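Local coordinates for enoyl-CoA hydratase/isomerase family protein (PDB 3OT6) that probably acts on acyl-CoA thioesters as a hydratase or isomerase of the crotonase family, its exact substrate and reaction being unestablished, at residues Asp14-Leu19 with Ile50-Gly55; Ala105-Ala110 with Gly129-Gln134; Phe111-Ala116 with Gly175-Val180. All coordinates share one frame; numbering follows the deposited sequence.

Contact 1 of 3, residues Asp14-Leu19 with Ile50-Gly55; sequences DGVATL and IVIVTG
Val16 to Leu19 and Ile50 to Thr54 run side by side as parallel strands, 4.6 Å apart at the closest approach of their axes. Five backbone hydrogen bonds join them. Ile50 N donates to Gly15 O, the most bent of the set at 133°. Ala17 N then reaches Ile50 O, and Ile52 N returns to Ala17 O in an almost straight bond of 172°. Leu19 N donates to Ile52 O at 2.7 Å, and Thr54 N closes the ladder on Leu19 O. Ala17, Leu19, Ile50 and Ile52 thus turn both N and O across the gap. Val51 and Val53 make their backbone bonds with Pro96, Ile98 and Ala100, on and just before strand 97-100, and Thr18 bonds with His11. CA-H...O contacts fill the spaces between, as from Val16 CA to Ile50 O at 3.2 Å.

Apolar contacts lie on both faces. On one, Val16 CG1 is anti to its backbone N (chi1 176°) and meets the extended end of Ile52, 3.6 Å from Ile52 CD1. Helix 186-197 covers this face through Ala190, Leu191, Ala194 and Leu197. On the other face Leu19 CD1 rests against Val51 CG1 at 4.1 Å, and Leu19 CB faces Val53 CG2 more loosely at 4.4 Å. Helix 31-46 packs here with Phe37, Ala40, Leu41 and Ala44.

The two threonines meet by their methyl groups, Thr18 CG2 lying 4.2 Å from Thr54 CG2. The hydroxyl of Thr54 bonds to Ala100 O on the next strand. Strand 16-21, helix 31-46 and strand 50-54 form a beta-alpha-beta unit whose two parallel strands belong to the main sheet of the crotonase fold.

Contact 2 of 3, residues Ala105-Ala110 with Gly129-Gln134; sequences AVAKGA and GLNEVQ
Val106 CG1 lies over the flat face of the Asn131 carboxamide, 3.3 Å from Asn131 OD1 and nearly as close to CG and ND2. Asn131 has CG between its backbone N and carbonyl carbon (chi1 67°), and this brings the amide group back against the valine. Met165 of strand 165-166 touches both residues.

The backbones form a short parallel pairing in the smaller sheet of this crotonase-type fold. Gly129 N donates to Ala105 O at 2.9 Å, and Ala107 N donates to Gly129 O at 2.8 Å. Gly129 has backbone angles that a side chain would tolerate poorly. Ala107 then takes the N-cap position of helix 108-113, so the strand gives way to the helix directly beside the pairing.

Leu130 CD2 sits 3.8 Å from Ala110 CB on the first turn of that helix. The Leu130 side chain also touches Ser159 and Val160 of helix 153-160.

The side chain of Glu132 comes within about 4 Å of a bound methylpentanediol, probably a crystallisation additive that may mark a pocket. The Glu132 carboxylate turns both oxygens to Ala107: Glu132 OE1 is 3.3 Å from Ala107 CB, and Glu132 OE2 is 3.4 Å from Ala107 CA.

Contact 3 of 3, residues Phe111-Ala116 with Gly175-Val180; sequences FLLLSA and GFLDKV
Leu113 and Leu114 pack against Phe176 and Leu177. The contact across the segments is apolar apart from the carbonyl oxygens that the leucines cover. Leu113 directs its CB toward the other segment, and this atom lies 3.3 Å from Phe176 O. Its CG is anti to the carbonyl carbon (chi1 -53°), and both methyls stay beside that oxygen, about 4 Å from it, while they spread toward Leu177 and the base of Phe176. Leu113 CD2 reaches Leu177 CD2 at 3.8 Å, methyl to methyl. Leu113 CD1 turns to the base of the phenylalanine, 4.2 Å from Phe176 CB. Leu177 starts away from the helix, but its extended chain brings CD2 back to this meeting point.

Leu114 uses both its methyls on one side of the Phe176 ring. Leu114 CD2 is 3.9 Å from Phe176 CD1, and Leu114 CD1 is 4.0 Å from Phe176 CE1. The approach to the ring is oblique. The ring is turned nearly square to its CA-CB-CG plane, with chi2 at -83°. Ala171 and Leu151 also touch it.

Gly175 ends helix 168-174 in a Schellman motif, with positive phi and two bonds back into the last turn. In this crotonase-type domain the chain then leads through Phe176 and Leu177 to strand 179-181, at the border of the main sheet. Arg119 of the neighbouring strand 118-122 bonds to both segments. Arg119 NH1 bonds to Leu113 O and Gly175 O, and Arg119 NH2, from outside the two segments, forms a salt bridge with Asp178 OD1.

Ser115 turns its hydroxyl back to the preceding turn. Its OG donates to Phe111 O at 2.8 Å, from a position tilted 30° out of the carbonyl plane.

Overall arrangement
Contact 1 closes along the chain before the other two open. The segments of contacts 2 and 3 alternate, so these two cross. Contacts 1 and 2 lie on opposite sides of the chain's centre, their own centres about 23 Å apart. Contact 3 is about 15 Å from contact 1 and about 13 Å from contact 2, centre to centre. Contacts 1 and 3 both reach the six-stranded sheet without touching. Contacts 2 and 3 share helix 108-113 and do touch: Leu130 and Glu132 meet Phe111, and Ala110 meets Phe176. Helix 108-113 follows strand 103-106 of the smaller sheet and precedes strand 118-122 of the main one, so it connects the two sheets within a single crotonase-type domain.

Contact 1 of 3, residues Asp14-Leu19 with Ile50-Gly55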
# COMPACT_ATOMS: atom_id res chain seq x y z
N ASP A 14 21.78 6.80 -0.09
CA ASP A 14 22.45 5.57 -0.54
C ASP A 14 21.53 4.71 -1.45
O ASP A 14 21.35 3.52 -1.20
CB ASP A 14 22.94 4.82 0.71
CG ASP A 14 23.75 3.56 0.38
OD1 ASP A 14 24.49 3.49 -0.64
OD2 ASP A 14 23.67 2.62 1.21
N GLY A 15 20.92 5.33 -2.46
CA GLY A 15 20.00 4.63 -3.40
C GLY A 15 18.68 4.05 -2.86
O GLY A 15 18.03 3.25 -3.53
N VAL A 16 18.32 4.44 -1.63
CA VAL A 16 17.02 4.14 -1.05
C VAL A 16 16.25 5.42 -0.83
O VAL A 16 16.75 6.30 -0.12
CB VAL A 16 17.16 3.40 0.28
CG1 VAL A 16 15.79 3.19 0.89
CG2 VAL A 16 17.93 2.00 0.09
N ALA A 17 15.05 5.53 -1.40
CA ALA A 17 14.18 6.70 -1.16
C ALA A 17 13.09 6.30 -0.15
O ALA A 17 12.24 5.44 -0.44
CB ALA A 17 13.55 7.20 -2.46
N THR A 18 13.15 6.89 1.06
CA THR A 18 12.15 6.67 2.08
C THR A 18 11.05 7.68 1.85
O THR A 18 11.32 8.90 1.82
CB THR A 18 12.71 6.83 3.48
OG1 THR A 18 13.77 5.90 3.68
CG2 THR A 18 11.64 6.52 4.50
N LEU A 19 9.81 7.17 1.64
CA LEU A 19 8.56 7.97 1.55
C LEU A 19 7.81 7.82 2.85
O LEU A 19 7.38 6.70 3.22
CB LEU A 19 7.73 7.53 0.35
CG LEU A 19 8.23 8.04 -1.04
CD1 LEU A 19 9.69 7.69 -1.37
CD2 LEU A 19 7.36 7.60 -2.16
N ILE A 50 15.60 2.32 -4.97
CA ILE A 50 14.77 1.43 -4.21
C ILE A 50 13.85 2.26 -3.26
O ILE A 50 14.33 3.16 -2.55
CB ILE A 50 15.62 0.41 -3.47
CG1 ILE A 50 16.25 -0.51 -4.52
CG2 ILE A 50 14.70 -0.45 -2.56
CD1 ILE A 50 17.41 -1.34 -4.00
N VAL A 51 12.53 2.00 -3.29
CA VAL A 51 11.59 2.84 -2.52
C VAL A 51 11.21 2.10 -1.27
O VAL A 51 11.03 0.87 -1.31
CB VAL A 51 10.29 3.16 -3.30
CG1 VAL A 51 9.24 3.78 -2.36
CG2 VAL A 51 10.56 4.13 -4.54
N ILE A 52 11.21 2.81 -0.14
CA ILE A 52 10.65 2.33 1.16
C ILE A 52 9.47 3.27 1.55
O ILE A 52 9.70 4.43 1.82
CB ILE A 52 11.65 2.41 2.30
CG1 ILE A 52 12.78 1.44 2.11
CG2 ILE A 52 10.98 1.95 3.60
CD1 ILE A 52 13.78 1.44 3.35
N VAL A 53 8.24 2.77 1.57
CA VAL A 53 7.10 3.55 2.01
C VAL A 53 6.87 3.16 3.47
O VAL A 53 6.87 1.98 3.80
CB VAL A 53 5.80 3.23 1.18
CG1 VAL A 53 4.59 4.02 1.69
CG2 VAL A 53 5.98 3.55 -0.30
N THR A 54 6.70 4.15 4.34
CA THR A 54 6.46 3.91 5.77
C THR A 54 5.51 4.98 6.32
O THR A 54 5.16 5.93 5.63
CB THR A 54 7.83 3.83 6.60
OG1 THR A 54 7.59 3.18 7.87
CG2 THR A 54 8.46 5.22 6.85
N GLY A 55 5.06 4.83 7.56
CA GLY A 55 4.14 5.80 8.12
C GLY A 55 4.71 6.47 9.37
O GLY A 55 5.88 6.84 9.40

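Contact 2 of 3, residues Ala105-Ala110 with Gly129-Gln134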
# COMPACT_ATOMS: atom_id res chain seq x y z
N ALA A 105 -2.35 -1.27 9.94
CA ALA A 105 -2.61 -0.97 8.53
C ALA A 105 -4.01 -1.48 8.18
O ALA A 105 -4.27 -2.69 8.19
CB ALA A 105 -1.52 -1.62 7.65
N VAL A 106 -4.96 -0.57 7.94
CA VAL A 106 -6.37 -0.97 7.89
C VAL A 106 -6.93 -0.41 6.60
O VAL A 106 -6.61 0.73 6.23
CB VAL A 106 -7.15 -0.39 9.08
CG1 VAL A 106 -8.68 -0.70 8.99
CG2 VAL A 106 -6.60 -0.90 10.42
N ALA A 107 -7.76 -1.22 5.92
CA ALA A 107 -8.53 -0.80 4.73
C ALA A 107 -7.49 -0.35 3.68
O ALA A 107 -6.53 -1.10 3.49
CB ALA A 107 -9.58 0.28 5.07
N LYS A 108 -7.64 0.83 3.03
CA LYS A 108 -6.65 1.30 2.03
C LYS A 108 -5.24 1.23 2.62
O LYS A 108 -4.29 0.88 1.92
CB LYS A 108 -6.97 2.71 1.48
CG LYS A 108 -6.06 3.18 0.31
CD LYS A 108 -6.36 2.39 -1.02
CE LYS A 108 -5.29 2.57 -2.17
NZ LYS A 108 -5.65 1.48 -3.26
N GLY A 109 -5.07 1.50 3.90
CA GLY A 109 -3.73 1.35 4.45
C GLY A 109 -3.23 -0.10 4.28
O GLY A 109 -2.04 -0.34 4.05
N ALA A 110 -4.11 -1.08 4.41
CA ALA A 110 -3.63 -2.44 4.17
C ALA A 110 -3.51 -2.73 2.65
O ALA A 110 -2.71 -3.60 2.25
CB ALA A 110 -4.49 -3.50 4.89
N GLY A 129 -5.63 -5.24 8.39
CA GLY A 129 -6.70 -5.92 7.71
C GLY A 129 -7.61 -4.98 7.00
O GLY A 129 -7.35 -3.81 6.97
N LEU A 130 -8.71 -5.53 6.49
CA LEU A 130 -9.61 -4.86 5.62
C LEU A 130 -10.97 -4.81 6.32
O LEU A 130 -11.74 -5.79 6.33
CB LEU A 130 -9.71 -5.65 4.29
CG LEU A 130 -8.40 -5.77 3.52
CD1 LEU A 130 -8.61 -6.61 2.23
CD2 LEU A 130 -7.79 -4.37 3.19
N ASN A 131 -11.29 -3.67 6.92
CA ASN A 131 -12.43 -3.69 7.81
C ASN A 131 -13.68 -3.20 7.13
O ASN A 131 -14.69 -2.99 7.78
CB ASN A 131 -12.15 -2.94 9.10
CG ASN A 131 -11.96 -1.46 8.88
OD1 ASN A 131 -11.74 -0.99 7.78
ND2 ASN A 131 -12.06 -0.73 9.94
N GLU A 132 -13.62 -3.02 5.81
CA GLU A 132 -14.68 -2.29 5.18
C GLU A 132 -16.05 -2.95 5.36
O GLU A 132 -17.07 -2.24 5.47
CB GLU A 132 -14.38 -1.78 3.72
CG GLU A 132 -13.30 -2.36 2.88
CD GLU A 132 -11.84 -2.03 3.29
OE1 GLU A 132 -11.16 -1.24 2.61
OE2 GLU A 132 -11.35 -2.61 4.27
N VAL A 133 -16.07 -4.28 5.40
CA VAL A 133 -17.33 -5.01 5.49
C VAL A 133 -17.89 -4.82 6.91
O VAL A 133 -19.10 -4.88 7.13
CB VAL A 133 -17.23 -6.50 5.08
CG1 VAL A 133 -18.35 -7.39 5.78
CG2 VAL A 133 -17.38 -6.61 3.61
N GLN A 134 -17.00 -4.57 7.85
CA GLN A 134 -17.39 -4.42 9.22
C GLN A 134 -18.09 -3.09 9.38
O GLN A 134 -19.15 -2.99 10.01
CB GLN A 134 -16.20 -4.49 10.16
CG GLN A 134 -16.58 -3.96 11.52
CD GLN A 134 -15.96 -4.74 12.64
OE1 GLN A 134 -16.08 -4.33 13.80
NE2 GLN A 134 -15.27 -5.87 12.33

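Contact 3 of 3, residues Phe111-Ala116 with Gly175-Val180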
# COMPACT_ATOMS: atom_id res chain seq x y z
N PHE A 111 -4.28 -2.03 1.80
CA PHE A 111 -4.04 -2.12 0.38
C PHE A 111 -2.67 -1.66 -0.06
O PHE A 111 -2.14 -2.12 -1.07
CB PHE A 111 -5.13 -1.48 -0.42
CG PHE A 111 -6.39 -2.31 -0.44
CD1 PHE A 111 -6.36 -3.64 -0.91
CD2 PHE A 111 -7.59 -1.81 0.04
CE1 PHE A 111 -7.55 -4.44 -0.93
CE2 PHE A 111 -8.73 -2.58 0.05
CZ PHE A 111 -8.73 -3.90 -0.42
N LEU A 112 -2.05 -0.77 0.70
CA LEU A 112 -0.73 -0.33 0.31
C LEU A 112 0.24 -1.50 0.39
O LEU A 112 1.13 -1.57 -0.46
CB LEU A 112 -0.20 0.82 1.17
CG LEU A 112 -0.97 2.12 1.17
CD1 LEU A 112 -0.22 3.11 2.12
CD2 LEU A 112 -1.03 2.63 -0.22
N LEU A 113 0.08 -2.38 1.40
CA LEU A 113 0.94 -3.59 1.53
C LEU A 113 0.75 -4.63 0.39
O LEU A 113 1.65 -5.47 0.12
CB LEU A 113 0.75 -4.27 2.89
CG LEU A 113 0.91 -3.44 4.18
CD1 LEU A 113 0.08 -4.08 5.30
CD2 LEU A 113 2.40 -3.34 4.53
N LEU A 114 -0.43 -4.61 -0.21
CA LEU A 114 -0.77 -5.47 -1.31
C LEU A 114 -0.32 -4.86 -2.66
O LEU A 114 -0.56 -5.45 -3.71
CB LEU A 114 -2.28 -5.75 -1.28
CG LEU A 114 -2.78 -6.45 0.01
CD1 LEU A 114 -4.20 -7.01 -0.12
CD2 LEU A 114 -1.84 -7.56 0.49
N SER A 115 0.37 -3.72 -2.63
CA SER A 115 0.70 -3.01 -3.85
C SER A 115 2.23 -2.93 -4.04
O SER A 115 2.69 -2.15 -4.84
CB SER A 115 0.16 -1.59 -3.74
OG SER A 115 -1.24 -1.62 -3.64
N ALA A 116 3.01 -3.69 -3.30
CA ALA A 116 4.43 -3.43 -3.18
C ALA A 116 5.18 -4.73 -3.52
O ALA A 116 4.58 -5.82 -3.70
CB ALA A 116 4.73 -3.02 -1.70
N GLY A 175 -0.60 -12.93 4.15
CA GLY A 175 -0.03 -12.37 2.93
C GLY A 175 0.07 -10.86 2.87
O GLY A 175 0.53 -10.30 1.86
N PHE A 176 -0.36 -10.17 3.95
CA PHE A 176 -0.16 -8.73 4.05
C PHE A 176 1.32 -8.39 4.23
O PHE A 176 1.75 -7.29 3.78
CB PHE A 176 -0.98 -8.12 5.19
CG PHE A 176 -2.45 -8.15 4.93
CD1 PHE A 176 -3.04 -7.15 4.14
CD2 PHE A 176 -3.26 -9.15 5.48
CE1 PHE A 176 -4.42 -7.20 3.85
CE2 PHE A 176 -4.65 -9.19 5.20
CZ PHE A 176 -5.22 -8.23 4.39
N LEU A 177 2.09 -9.30 4.86
CA LEU A 177 3.48 -9.02 5.27
C LEU A 177 4.35 -10.16 4.81
O LEU A 177 3.89 -11.26 4.74
CB LEU A 177 3.57 -8.89 6.81
CG LEU A 177 2.89 -7.70 7.51
CD1 LEU A 177 3.17 -7.70 9.02
CD2 LEU A 177 3.21 -6.28 6.86
N ASP A 178 5.62 -9.91 4.52
CA ASP A 178 6.60 -10.99 4.26
C ASP A 178 7.51 -11.21 5.48
O ASP A 178 8.18 -12.25 5.59
CB ASP A 178 7.44 -10.66 2.99
CG ASP A 178 6.55 -10.29 1.79
OD1 ASP A 178 5.71 -11.17 1.46
OD2 ASP A 178 6.64 -9.14 1.23
N LYS A 179 7.53 -10.23 6.40
CA LYS A 179 8.44 -10.32 7.52
C LYS A 179 7.94 -9.47 8.67
O LYS A 179 7.43 -8.35 8.46
CB LYS A 179 9.88 -9.86 7.11
CG LYS A 179 10.99 -10.10 8.11
CD LYS A 179 12.34 -9.46 7.64
CE LYS A 179 13.10 -10.32 6.61
NZ LYS A 179 13.22 -11.79 7.04
N VAL A 180 8.10 -10.02 9.87
CA VAL A 180 7.78 -9.34 11.13
C VAL A 180 9.07 -9.18 11.99
O VAL A 180 9.78 -10.18 12.29
CB VAL A 180 6.62 -10.06 11.89
CG1 VAL A 180 6.38 -9.43 13.28
CG2 VAL A 180 5.34 -10.03 11.05